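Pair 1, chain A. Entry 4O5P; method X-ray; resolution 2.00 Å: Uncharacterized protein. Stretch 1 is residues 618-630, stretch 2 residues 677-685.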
# COMPACT_ATOMS: atom_id res chain seq x y z
N ASP A 618 7.82 21.15 -15.21
CA ASP A 618 7.93 20.82 -13.78
C ASP A 618 8.98 19.73 -13.51
O ASP A 618 9.66 19.75 -12.50
CB ASP A 618 6.59 20.36 -13.20
CG ASP A 618 5.49 21.42 -13.32
OD1 ASP A 618 5.77 22.58 -13.71
OD2 ASP A 618 4.33 21.08 -13.02
N GLU A 619 9.07 18.77 -14.43
CA GLU A 619 10.03 17.68 -14.33
C GLU A 619 11.46 18.24 -14.42
O GLU A 619 12.38 17.82 -13.68
CB GLU A 619 9.78 16.68 -15.48
CG GLU A 619 10.51 15.37 -15.34
CD GLU A 619 10.15 14.36 -16.40
OE1 GLU A 619 9.49 14.75 -17.40
OE2 GLU A 619 10.54 13.19 -16.26
N ALA A 620 11.64 19.19 -15.34
CA ALA A 620 12.93 19.88 -15.49
C ALA A 620 13.26 20.62 -14.20
O ALA A 620 14.37 20.52 -13.67
CB ALA A 620 12.91 20.85 -16.69
N GLU A 621 12.30 21.36 -13.66
CA GLU A 621 12.61 22.12 -12.46
C GLU A 621 12.87 21.22 -11.25
O GLU A 621 13.74 21.52 -10.44
CB GLU A 621 11.57 23.21 -12.17
CG GLU A 621 11.34 23.53 -10.69
CD GLU A 621 12.54 24.14 -9.95
OE1 GLU A 621 13.62 24.34 -10.55
OE2 GLU A 621 12.39 24.43 -8.74
N GLU A 622 12.16 20.09 -11.16
CA GLU A 622 12.39 19.16 -10.07
C GLU A 622 13.81 18.64 -10.16
O GLU A 622 14.53 18.59 -9.16
CB GLU A 622 11.37 17.99 -10.08
CG GLU A 622 9.95 18.38 -9.62
CD GLU A 622 9.02 17.17 -9.38
OE1 GLU A 622 9.47 16.00 -9.50
OE2 GLU A 622 7.83 17.39 -9.07
N TYR A 623 14.21 18.23 -11.37
CA TYR A 623 15.56 17.73 -11.59
C TYR A 623 16.55 18.76 -11.09
O TYR A 623 17.49 18.43 -10.36
CB TYR A 623 15.84 17.43 -13.07
CG TYR A 623 17.30 17.09 -13.35
CD1 TYR A 623 18.25 18.11 -13.49
CD2 TYR A 623 17.71 15.78 -13.50
CE1 TYR A 623 19.58 17.82 -13.73
CE2 TYR A 623 19.05 15.48 -13.76
CZ TYR A 623 19.97 16.51 -13.87
OH TYR A 623 21.32 16.25 -14.12
N SER A 624 16.36 20.01 -11.50
CA SER A 624 17.32 21.04 -11.13
C SER A 624 17.36 21.36 -9.63
O SER A 624 18.43 21.54 -9.06
CB SER A 624 17.11 22.31 -11.97
OG SER A 624 17.40 22.04 -13.34
N GLN A 625 16.20 21.44 -8.99
CA GLN A 625 16.19 21.70 -7.55
C GLN A 625 16.87 20.55 -6.80
O GLN A 625 17.64 20.78 -5.87
CB GLN A 625 14.75 21.91 -7.07
CG GLN A 625 14.62 22.45 -5.65
CD GLN A 625 13.19 22.86 -5.34
OE1 GLN A 625 12.76 23.97 -5.66
NE2 GLN A 625 12.44 21.95 -4.74
N ILE A 626 16.58 19.31 -7.20
CA ILE A 626 17.19 18.16 -6.54
C ILE A 626 18.71 18.18 -6.74
O ILE A 626 19.47 17.96 -5.80
CB ILE A 626 16.58 16.84 -7.04
CG1 ILE A 626 15.15 16.70 -6.50
CG2 ILE A 626 17.39 15.63 -6.56
CD1 ILE A 626 14.34 15.58 -7.17
N HIS A 627 19.14 18.45 -7.96
CA HIS A 627 20.57 18.51 -8.26
C HIS A 627 21.26 19.57 -7.41
O HIS A 627 22.27 19.29 -6.76
CB HIS A 627 20.76 18.78 -9.75
CG HIS A 627 22.08 18.33 -10.27
ND1 HIS A 627 23.25 19.04 -10.07
CD2 HIS A 627 22.42 17.25 -11.03
CE1 HIS A 627 24.25 18.41 -10.67
NE2 HIS A 627 23.77 17.33 -11.26
N ARG A 628 20.70 20.78 -7.39
CA ARG A 628 21.26 21.88 -6.59
C ARG A 628 21.26 21.68 -5.06
O ARG A 628 22.33 21.81 -4.42
CB ARG A 628 20.57 23.20 -6.94
CG ARG A 628 20.66 23.55 -8.42
CD ARG A 628 20.21 24.97 -8.68
NE ARG A 628 19.34 25.08 -9.85
CZ ARG A 628 19.77 25.00 -11.11
NH1 ARG A 628 21.06 24.79 -11.36
NH2 ARG A 628 18.92 25.12 -12.12
N ASP A 629 20.08 21.43 -4.49
CA ASP A 629 19.95 21.12 -3.05
C ASP A 629 20.87 19.96 -2.67
O ASP A 629 21.62 20.03 -1.69
CB ASP A 629 18.52 20.69 -2.65
CG ASP A 629 17.44 21.77 -2.86
OD1 ASP A 629 17.74 22.94 -3.19
OD2 ASP A 629 16.25 21.41 -2.68
N GLY A 630 20.77 18.87 -3.43
CA GLY A 630 21.63 17.72 -3.23
C GLY A 630 23.13 18.02 -3.18
O GLY A 630 23.83 17.61 -2.25
N PRO A 677 14.86 9.63 -20.06
CA PRO A 677 15.48 10.96 -19.85
C PRO A 677 16.33 10.98 -18.58
O PRO A 677 17.53 11.23 -18.64
CB PRO A 677 14.28 11.90 -19.70
CG PRO A 677 13.09 11.00 -19.48
CD PRO A 677 13.40 9.72 -20.17
N PHE A 678 15.68 10.75 -17.45
CA PHE A 678 16.41 10.44 -16.22
C PHE A 678 15.50 9.66 -15.28
O PHE A 678 14.28 9.62 -15.49
CB PHE A 678 16.99 11.69 -15.57
CG PHE A 678 16.05 12.87 -15.53
CD1 PHE A 678 15.01 12.91 -14.62
CD2 PHE A 678 16.25 13.95 -16.37
CE1 PHE A 678 14.16 14.00 -14.57
CE2 PHE A 678 15.41 15.04 -16.32
CZ PHE A 678 14.37 15.07 -15.42
N THR A 679 16.09 9.05 -14.26
CA THR A 679 15.36 8.10 -13.40
C THR A 679 14.58 8.79 -12.29
O THR A 679 14.64 10.01 -12.16
CB THR A 679 16.32 7.13 -12.74
OG1 THR A 679 17.21 7.85 -11.86
CG2 THR A 679 17.14 6.39 -13.81
N ASP A 680 13.86 8.01 -11.48
CA ASP A 680 13.08 8.57 -10.38
C ASP A 680 13.95 9.20 -9.28
O ASP A 680 13.45 9.92 -8.41
CB ASP A 680 12.15 7.50 -9.78
CG ASP A 680 11.06 7.07 -10.75
OD1 ASP A 680 10.72 7.90 -11.63
OD2 ASP A 680 10.55 5.93 -10.64
N TYR A 681 15.26 8.95 -9.31
CA TYR A 681 16.18 9.60 -8.37
C TYR A 681 16.09 11.11 -8.48
O TYR A 681 16.36 11.84 -7.52
CB TYR A 681 17.62 9.17 -8.64
CG TYR A 681 18.01 7.78 -8.16
CD1 TYR A 681 17.65 7.33 -6.91
CD2 TYR A 681 18.77 6.94 -8.97
CE1 TYR A 681 18.03 6.07 -6.46
CE2 TYR A 681 19.16 5.68 -8.53
CZ TYR A 681 18.78 5.25 -7.28
OH TYR A 681 19.16 4.00 -6.86
N PHE A 682 15.73 11.59 -9.66
CA PHE A 682 15.71 13.02 -9.88
C PHE A 682 14.32 13.57 -10.11
O PHE A 682 14.15 14.59 -10.77
CB PHE A 682 16.70 13.41 -10.98
CG PHE A 682 18.12 13.40 -10.50
CD1 PHE A 682 18.88 12.24 -10.56
CD2 PHE A 682 18.67 14.55 -9.92
CE1 PHE A 682 20.18 12.24 -10.08
CE2 PHE A 682 19.97 14.56 -9.44
CZ PHE A 682 20.74 13.39 -9.52
N ARG A 683 13.33 12.90 -9.53
CA ARG A 683 11.97 13.43 -9.42
C ARG A 683 11.52 13.36 -7.97
O ARG A 683 11.92 12.46 -7.21
CB ARG A 683 11.01 12.61 -10.26
CG ARG A 683 11.17 12.76 -11.76
CD ARG A 683 10.30 11.76 -12.51
NE ARG A 683 10.82 11.60 -13.86
CZ ARG A 683 11.56 10.57 -14.26
NH1 ARG A 683 11.83 9.57 -13.43
NH2 ARG A 683 12.01 10.54 -15.51
N TYR A 684 10.67 14.30 -7.56
CA TYR A 684 10.07 14.17 -6.24
C TYR A 684 8.98 13.12 -6.30
O TYR A 684 8.37 12.89 -7.36
CB TYR A 684 9.52 15.50 -5.73
CG TYR A 684 10.61 16.52 -5.49
CD1 TYR A 684 11.63 16.28 -4.58
CD2 TYR A 684 10.61 17.72 -6.17
CE1 TYR A 684 12.62 17.22 -4.37
CE2 TYR A 684 11.58 18.64 -5.98
CZ TYR A 684 12.58 18.40 -5.08
OH TYR A 684 13.53 19.37 -4.92
N ARG A 685 8.76 12.45 -5.18
CA ARG A 685 7.73 11.42 -5.10
C ARG A 685 6.37 12.08 -5.27
O ARG A 685 6.15 13.20 -4.79
CB ARG A 685 7.81 10.73 -3.74
CG ARG A 685 6.75 9.67 -3.49
CD ARG A 685 6.84 9.14 -2.06
NE ARG A 685 6.09 7.90 -1.93
CZ ARG A 685 5.83 7.28 -0.78
NH1 ARG A 685 6.27 7.79 0.37
NH2 ARG A 685 5.13 6.16 -0.80
O HOH W 1 12.06 15.64 -12.22
O HOH W 2 15.37 18.78 -3.14

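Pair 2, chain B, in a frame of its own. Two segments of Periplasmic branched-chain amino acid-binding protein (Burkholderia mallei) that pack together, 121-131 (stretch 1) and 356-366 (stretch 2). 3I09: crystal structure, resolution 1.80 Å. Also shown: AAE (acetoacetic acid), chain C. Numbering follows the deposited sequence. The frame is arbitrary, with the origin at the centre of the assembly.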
# COMPACT_ATOMS: atom_id res chain seq x y z
N ALA B 121 5.38 -2.58 -1.36
CA ALA B 121 4.16 -3.39 -1.56
C ALA B 121 3.32 -3.07 -2.79
O ALA B 121 2.87 -3.98 -3.50
CB ALA B 121 3.29 -3.37 -0.31
N TYR B 122 3.06 -1.80 -3.01
CA TYR B 122 2.20 -1.33 -4.10
C TYR B 122 2.45 0.16 -4.29
O TYR B 122 3.06 0.78 -3.44
CB TYR B 122 0.71 -1.55 -3.82
CG TYR B 122 0.15 -0.61 -2.81
CD1 TYR B 122 0.52 -0.70 -1.47
CD2 TYR B 122 -0.63 0.48 -3.20
CE1 TYR B 122 0.03 0.23 -0.52
CE2 TYR B 122 -1.15 1.38 -2.25
CZ TYR B 122 -0.80 1.27 -0.93
OH TYR B 122 -1.29 2.18 -0.01
N ASP B 123 2.00 0.72 -5.40
CA ASP B 123 1.91 2.19 -5.50
C ASP B 123 0.75 2.58 -6.38
O ASP B 123 0.05 1.74 -6.96
CB ASP B 123 3.24 2.88 -5.93
CG ASP B 123 3.67 2.57 -7.35
OD1 ASP B 123 2.82 2.36 -8.23
OD2 ASP B 123 4.92 2.56 -7.57
N THR B 124 0.52 3.87 -6.45
CA THR B 124 -0.63 4.38 -7.22
C THR B 124 -0.54 4.19 -8.72
O THR B 124 -1.57 4.12 -9.40
CB THR B 124 -0.86 5.86 -6.91
OG1 THR B 124 0.36 6.58 -7.10
CG2 THR B 124 -1.30 6.02 -5.47
N MSE B 125 0.67 4.10 -9.27
CA MSE B 125 0.80 3.75 -10.70
C MSE B 125 0.31 2.31 -10.96
O MSE B 125 -0.41 2.07 -11.90
CB MSE B 125 2.26 3.93 -11.14
CG MSE B 125 2.54 3.53 -12.52
SE MSE B 125 1.61 4.79 -13.74
CE MSE B 125 2.87 6.24 -13.59
N ALA B 126 0.69 1.34 -10.12
CA ALA B 126 0.22 -0.03 -10.28
C ALA B 126 -1.29 -0.12 -10.12
O ALA B 126 -1.92 -0.86 -10.87
CB ALA B 126 0.91 -0.99 -9.29
N LEU B 127 -1.86 0.61 -9.16
CA LEU B 127 -3.33 0.66 -8.99
C LEU B 127 -4.04 1.13 -10.25
O LEU B 127 -5.00 0.50 -10.72
CB LEU B 127 -3.76 1.50 -7.78
CG LEU B 127 -3.24 1.04 -6.41
CD1 LEU B 127 -3.62 2.02 -5.31
CD2 LEU B 127 -3.70 -0.42 -6.07
N ALA B 128 -3.53 2.24 -10.79
CA ALA B 128 -4.08 2.84 -11.99
C ALA B 128 -3.97 1.93 -13.20
O ALA B 128 -4.94 1.73 -13.94
CB ALA B 128 -3.35 4.16 -12.25
N LYS B 129 -2.78 1.39 -13.41
CA LYS B 129 -2.54 0.49 -14.52
C LYS B 129 -3.34 -0.79 -14.41
O LYS B 129 -3.77 -1.33 -15.42
CB LYS B 129 -1.05 0.20 -14.65
CG LYS B 129 -0.26 1.44 -15.18
CD LYS B 129 1.27 1.23 -15.12
CE LYS B 129 1.83 0.36 -16.28
NZ LYS B 129 3.37 0.38 -16.34
N GLY B 130 -3.59 -1.28 -13.20
CA GLY B 130 -4.41 -2.46 -13.05
C GLY B 130 -5.89 -2.21 -13.27
O GLY B 130 -6.50 -2.58 -14.31
N THR B 131 -6.47 -1.57 -12.28
CA THR B 131 -7.91 -1.34 -12.19
C THR B 131 -8.39 -0.33 -13.22
O THR B 131 -9.41 -0.56 -13.90
CB THR B 131 -8.26 -0.87 -10.79
OG1 THR B 131 -7.84 -1.90 -9.87
CG2 THR B 131 -9.76 -0.63 -10.64
N THR B 356 -2.94 -11.96 -13.65
CA THR B 356 -1.67 -11.60 -13.02
C THR B 356 -1.02 -10.51 -13.87
O THR B 356 -0.88 -10.69 -15.09
CB THR B 356 -0.76 -12.81 -12.90
OG1 THR B 356 -1.38 -13.77 -12.05
CG2 THR B 356 0.61 -12.44 -12.33
N ILE B 357 -0.61 -9.40 -13.26
CA ILE B 357 0.05 -8.31 -13.98
C ILE B 357 1.53 -8.45 -13.73
O ILE B 357 1.97 -8.30 -12.58
CB ILE B 357 -0.41 -6.92 -13.49
CG1 ILE B 357 -1.94 -6.80 -13.54
CG2 ILE B 357 0.22 -5.81 -14.37
CD1 ILE B 357 -2.47 -5.72 -12.63
N PRO B 358 2.31 -8.72 -14.79
CA PRO B 358 3.73 -8.92 -14.50
C PRO B 358 4.37 -7.67 -13.89
O PRO B 358 4.05 -6.54 -14.27
CB PRO B 358 4.36 -9.21 -15.89
CG PRO B 358 3.23 -9.67 -16.75
CD PRO B 358 2.01 -8.92 -16.22
N GLY B 359 5.27 -7.91 -12.94
CA GLY B 359 5.93 -6.86 -12.22
C GLY B 359 6.53 -5.80 -13.11
O GLY B 359 6.30 -4.62 -12.91
N GLU B 360 7.26 -6.23 -14.13
CA GLU B 360 7.88 -5.28 -15.07
C GLU B 360 6.84 -4.39 -15.78
O GLU B 360 7.17 -3.26 -16.21
CB GLU B 360 8.72 -6.03 -16.11
CG GLU B 360 9.80 -6.98 -15.55
CD GLU B 360 10.91 -6.27 -14.78
OE1 GLU B 360 11.00 -5.02 -14.85
OE2 GLU B 360 11.69 -6.98 -14.08
N GLN B 361 5.60 -4.86 -15.88
CA GLN B 361 4.55 -4.10 -16.51
C GLN B 361 3.68 -3.30 -15.55
O GLN B 361 2.98 -2.41 -15.99
CB GLN B 361 3.67 -5.04 -17.36
CG GLN B 361 4.51 -5.82 -18.35
CD GLN B 361 3.76 -6.93 -19.04
OE1 GLN B 361 2.53 -6.92 -19.14
NE2 GLN B 361 4.51 -7.91 -19.56
N ALA B 362 3.75 -3.58 -14.25
CA ALA B 362 2.81 -3.02 -13.29
C ALA B 362 3.16 -1.61 -12.82
O ALA B 362 2.29 -0.80 -12.47
CB ALA B 362 2.73 -3.96 -12.09
N PHE B 363 4.46 -1.29 -12.82
CA PHE B 363 4.96 -0.07 -12.23
C PHE B 363 5.45 0.94 -13.28
O PHE B 363 5.44 0.67 -14.49
CB PHE B 363 6.07 -0.43 -11.23
CG PHE B 363 5.58 -1.24 -10.05
CD1 PHE B 363 5.00 -0.62 -8.98
CD2 PHE B 363 5.65 -2.64 -10.05
CE1 PHE B 363 4.49 -1.34 -7.90
CE2 PHE B 363 5.16 -3.38 -8.98
CZ PHE B 363 4.60 -2.75 -7.91
N THR B 364 5.89 2.11 -12.80
CA THR B 364 6.36 3.19 -13.68
C THR B 364 7.46 2.68 -14.61
O THR B 364 8.39 2.01 -14.15
CB THR B 364 6.91 4.36 -12.83
OG1 THR B 364 5.88 4.87 -11.96
CG2 THR B 364 7.42 5.48 -13.71
N THR B 365 7.35 2.98 -15.91
CA THR B 365 8.36 2.58 -16.87
C THR B 365 9.54 3.54 -16.87
O THR B 365 9.42 4.71 -16.47
CB THR B 365 7.78 2.52 -18.32
OG1 THR B 365 7.45 3.85 -18.77
CG2 THR B 365 6.56 1.62 -18.40
N LYS B 366 10.68 3.05 -17.33
CA LYS B 366 11.85 3.90 -17.45
C LYS B 366 11.58 5.16 -18.25
O LYS B 366 12.08 6.19 -17.91
CB LYS B 366 13.02 3.15 -18.10
CG LYS B 366 14.34 3.85 -17.96
CD LYS B 366 15.50 2.94 -18.39
CE LYS B 366 16.82 3.67 -18.38
NZ LYS B 366 17.77 3.13 -19.40
O1 AAE C . -1.00 6.14 0.73
C2 AAE C . -2.04 6.29 1.40
O3 AAE C . -2.28 7.34 2.03
C4 AAE C . -3.06 5.17 1.40
C5 AAE C . -2.84 4.22 2.55
O8 AAE C . -1.79 4.26 3.23
C9 AAE C . -3.88 3.15 2.70
O HOH W 3 5.92 2.96 -10.04
O HOH W 4 -0.23 -2.42 -12.54

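In both pairs a helix packs against a short turn that straightens into an extended segment. Fourteen central residues superpose with an RMSD of 0.8 Å, and the point of closest backbone approach is shared: A:Tyr623 matches B:Ala126, A:Phe682 matches B:Ala362, and their CA atoms lie 5.0 Å apart in each pair. There the turn aims a carbonyl at the helix. A:Tyr623 CA lies 3.5 Å from A:Phe682 O, and B:Ala126 CA lies 3.1 Å from B:Ala362 O, both CA-H...O contacts. Each carbonyl also accepts from a water that bridges to the helix backbone, though at helix positions that do not match: water 1 spans A:Phe682 O (2.8 Å) and A:Glu619 O (2.6 Å), while water 4 spans B:Ala362 O (3.0 Å) and B:Ala126 O (2.8 Å).

Around this shared approach the side chains differ in bulk. Pair 1 fills the space with rings: A:Tyr623 meets A:Phe682 and A:Phe678 obliquely, with ring centroids 5.0 and 4.8 Å away. Pair 2 has alanines at the matched positions, B:Ala126 CB and B:Ala362 CB being 4.5 Å apart. Its aromatic group comes instead from the next position, where B:Phe363 matches A:Arg683. The CA-to-CB bond of B:Phe363 points away, yet its ring returns to the helix and takes B:Ala126 CB over one face, 3.9 Å from CE1. A:Arg683 also starts away and returns, but to a charge: its NE and NH2 donate to A:Glu619 OE2 at 2.9 and 3.1 Å, a salt bridge.

One turn further along the helix, A:Ile626 and B:Lys129 share chi1 m and chi2 t, and both point toward the turn. The isoleucine uses that direction for apolar packing, laying CD1 over the face of the A:Tyr684 ring, 3.8 Å from its centroid. The lysine sends its ammonium to the backbone: NZ donates to B:Phe363 O at 2.8 Å and, weakly, to B:Gln361 O at 2.8 Å.

The backbone leaving the turn is also held differently. In pair 1, A:Tyr684 N donates directly to A:Glu622 OE1 at 2.8 Å. In pair 2 the matched B:Thr364 N donates to water 3 at 2.9 Å, which in turn donates to B:Asp123 OD2 at 2.7 Å; the same aspartate caps its helix, B:Asp123 OD1 accepting from B:Ala126 N at 3.0 Å.

The rule to read is that the close carbonyl recurs. The side chains around it differ in bulk and polarity, and pair 1 buries more surface, 695 Å² against 453 Å².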